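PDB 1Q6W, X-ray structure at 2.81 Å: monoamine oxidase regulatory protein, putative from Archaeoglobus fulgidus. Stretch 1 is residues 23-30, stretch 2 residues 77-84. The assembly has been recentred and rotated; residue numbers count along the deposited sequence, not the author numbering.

Stretch 1, residues 23-30: KIEGLPRT
Stretch 2 77-84: GMVDQVIL

Packing of an extended segment (Lys 23 to Thr 30) across a helix (Gly 77 to Leu 84) that begins earlier in the same chain. Residues 23-25 and 29-30 are strand, joined by a loop; the axis of strand 23-25 passes 8.0 Å from the helix axis, with 106° between their N-to-C directions. No hydrogen bond crosses the contact, which buries 400 Å² and rests on apolar side-chain packing around Ile 24 and on close contacts with backbone atoms. Gly 77 is buried without touching stretch 1; its O accepts a 3.0 Å hydrogen bond from Gln 81 N. Met 78, a selenomethionine (chi1 p, chi2 t, chi3 120°), points toward the loop: its SE lies 3.2 Å from Leu 27 O, and its CE 4.5 Å from Arg 29 CG (Arg 29 chi1 p, chi2 t, chi3 m). Met 78 O sits 3.7 Å from Gly 26 CA. The nearest CA atoms across the stretches are Gly 26 CA and Val 79 CA, 4.7 Å apart; glycine suits the place, because a CB on residue 26 would lie a tight 3.1 Å from Met 78 CG. Gly 26 is extended (phi/psi -80/161). Val 79 (chi1 t), buried and directed sideways, offers CG1 to Ile 24 CG2 at 4.1 Å, while its O is 3.8 Å from that same CG2. Asp 80 points away, as suits its charge; its O accepts a 2.8 Å hydrogen bond from Leu 84 N. Gln 81 is exposed and makes no contact with stretch 1. Val 82 (chi1 t) points toward the strand, its CB 3.8 Å from Ile 24 CG2 and its CG2 3.5 Å from Glu 25 O; its short branched side chain fits there. Ile 83 (chi1 m, chi2 t) starts sideways, but its end comes nearer, placing CD1 3.5 Å from CD1 of Ile 24 (chi1 m, chi2 t). Leu 84 is out of reach.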

# COMPACT_ATOMS: atom_id res chain seq x y z
N LYS A 23 8.85 -1.98 -20.01
CA LYS A 23 7.62 -1.54 -19.39
C LYS A 23 6.54 -2.64 -19.42
O LYS A 23 6.43 -3.39 -20.38
CB LYS A 23 7.11 -0.27 -20.10
CG LYS A 23 5.84 0.30 -19.47
CD LYS A 23 5.37 1.58 -20.13
CE LYS A 23 6.24 2.77 -19.76
NZ LYS A 23 5.67 4.04 -20.28
N ILE A 24 5.77 -2.72 -18.35
CA ILE A 24 4.69 -3.69 -18.23
C ILE A 24 3.36 -2.95 -18.23
O ILE A 24 3.18 -2.00 -17.47
CB ILE A 24 4.81 -4.50 -16.93
CG1 ILE A 24 6.13 -5.27 -16.92
CG2 ILE A 24 3.66 -5.48 -16.83
CD1 ILE A 24 6.45 -5.89 -15.59
N GLU A 25 2.43 -3.40 -19.07
CA GLU A 25 1.13 -2.76 -19.19
C GLU A 25 0.07 -3.65 -18.54
O GLU A 25 -0.21 -4.74 -19.01
CB GLU A 25 0.80 -2.56 -20.67
CG GLU A 25 -0.05 -1.33 -20.96
CD GLU A 25 0.72 -0.04 -20.76
OE1 GLU A 25 1.16 0.22 -19.62
OE2 GLU A 25 0.87 0.73 -21.73
N GLY A 26 -0.53 -3.17 -17.45
CA GLY A 26 -1.55 -3.95 -16.77
C GLY A 26 -2.91 -3.85 -17.45
O GLY A 26 -3.17 -2.92 -18.24
N LEU A 27 -3.78 -4.80 -17.15
CA LEU A 27 -5.11 -4.83 -17.74
C LEU A 27 -6.03 -3.89 -16.96
O LEU A 27 -6.16 -4.01 -15.75
CB LEU A 27 -5.62 -6.29 -17.74
CG LEU A 27 -6.99 -6.73 -18.27
CD1 LEU A 27 -8.02 -6.65 -17.16
CD2 LEU A 27 -7.39 -5.89 -19.48
N PRO A 28 -6.69 -2.95 -17.63
CA PRO A 28 -7.59 -2.00 -16.98
C PRO A 28 -8.85 -2.59 -16.33
O PRO A 28 -9.40 -3.58 -16.81
CB PRO A 28 -7.97 -1.05 -18.12
CG PRO A 28 -6.87 -1.17 -19.05
CD PRO A 28 -6.56 -2.64 -19.05
N ARG A 29 -9.28 -1.97 -15.24
CA ARG A 29 -10.50 -2.37 -14.55
C ARG A 29 -11.19 -1.18 -13.88
O ARG A 29 -10.53 -0.24 -13.41
CB ARG A 29 -10.26 -3.50 -13.53
CG ARG A 29 -9.21 -3.24 -12.47
CD ARG A 29 -9.05 -4.47 -11.57
NE ARG A 29 -9.97 -4.46 -10.44
CZ ARG A 29 -9.79 -5.15 -9.31
NH1 ARG A 29 -10.67 -5.07 -8.33
NH2 ARG A 29 -8.73 -5.92 -9.18
N THR A 30 -12.52 -1.21 -13.85
CA THR A 30 -13.30 -0.15 -13.27
C THR A 30 -13.39 -0.28 -11.76
O THR A 30 -13.88 -1.28 -11.26
CB THR A 30 -14.74 -0.16 -13.85
OG1 THR A 30 -14.68 -0.04 -15.28
CG2 THR A 30 -15.55 0.99 -13.31
N GLY A 77 -1.16 -5.06 -8.38
CA GLY A 77 -1.76 -6.33 -8.69
C GLY A 77 -1.91 -6.59 -10.17
O GLY A 77 -1.53 -7.65 -10.63
N MSE A 78 -2.46 -5.64 -10.91
CA MSE A 78 -2.64 -5.90 -12.32
C MSE A 78 -1.32 -5.95 -13.09
O MSE A 78 -1.25 -6.53 -14.17
CB MSE A 78 -3.63 -4.90 -12.94
CG MSE A 78 -3.32 -3.43 -12.75
SE MSE A 78 -4.74 -2.28 -13.43
CE MSE A 78 -5.21 -1.36 -11.81
N VAL A 79 -0.27 -5.39 -12.51
CA VAL A 79 1.04 -5.41 -13.14
C VAL A 79 1.68 -6.77 -12.90
O VAL A 79 2.27 -7.35 -13.80
CB VAL A 79 1.98 -4.30 -12.56
CG1 VAL A 79 3.44 -4.65 -12.78
CG2 VAL A 79 1.68 -2.97 -13.24
N ASP A 80 1.54 -7.27 -11.67
CA ASP A 80 2.10 -8.56 -11.32
C ASP A 80 1.40 -9.68 -12.09
O ASP A 80 2.01 -10.69 -12.44
CB ASP A 80 1.98 -8.81 -9.82
CG ASP A 80 2.89 -9.91 -9.34
OD1 ASP A 80 4.12 -9.81 -9.54
OD2 ASP A 80 2.39 -10.89 -8.75
N GLN A 81 0.11 -9.49 -12.37
CA GLN A 81 -0.66 -10.47 -13.10
C GLN A 81 -0.02 -10.76 -14.46
O GLN A 81 -0.04 -11.89 -14.93
CB GLN A 81 -2.09 -9.98 -13.28
CG GLN A 81 -3.10 -11.08 -13.50
CD GLN A 81 -4.52 -10.57 -13.45
OE1 GLN A 81 -4.88 -9.80 -12.56
NE2 GLN A 81 -5.34 -10.99 -14.41
N VAL A 82 0.55 -9.74 -15.09
CA VAL A 82 1.20 -9.91 -16.39
C VAL A 82 2.51 -10.70 -16.25
O VAL A 82 2.81 -11.58 -17.06
CB VAL A 82 1.51 -8.56 -17.05
CG1 VAL A 82 2.32 -8.78 -18.29
CG2 VAL A 82 0.23 -7.85 -17.39
N ILE A 83 3.28 -10.39 -15.21
CA ILE A 83 4.54 -11.10 -14.99
C ILE A 83 4.24 -12.56 -14.68
O ILE A 83 4.84 -13.46 -15.25
CB ILE A 83 5.32 -10.46 -13.82
CG1 ILE A 83 5.80 -9.06 -14.23
CG2 ILE A 83 6.49 -11.32 -13.45
CD1 ILE A 83 6.46 -8.30 -13.10
N LEU A 84 3.29 -12.76 -13.78
CA LEU A 84 2.86 -14.09 -13.35
C LEU A 84 2.46 -15.02 -14.49
O LEU A 84 2.66 -16.24 -14.40
CB LEU A 84 1.67 -13.95 -12.43
CG LEU A 84 1.82 -14.41 -10.99
CD1 LEU A 84 3.27 -14.29 -10.53
CD2 LEU A 84 0.87 -13.55 -10.13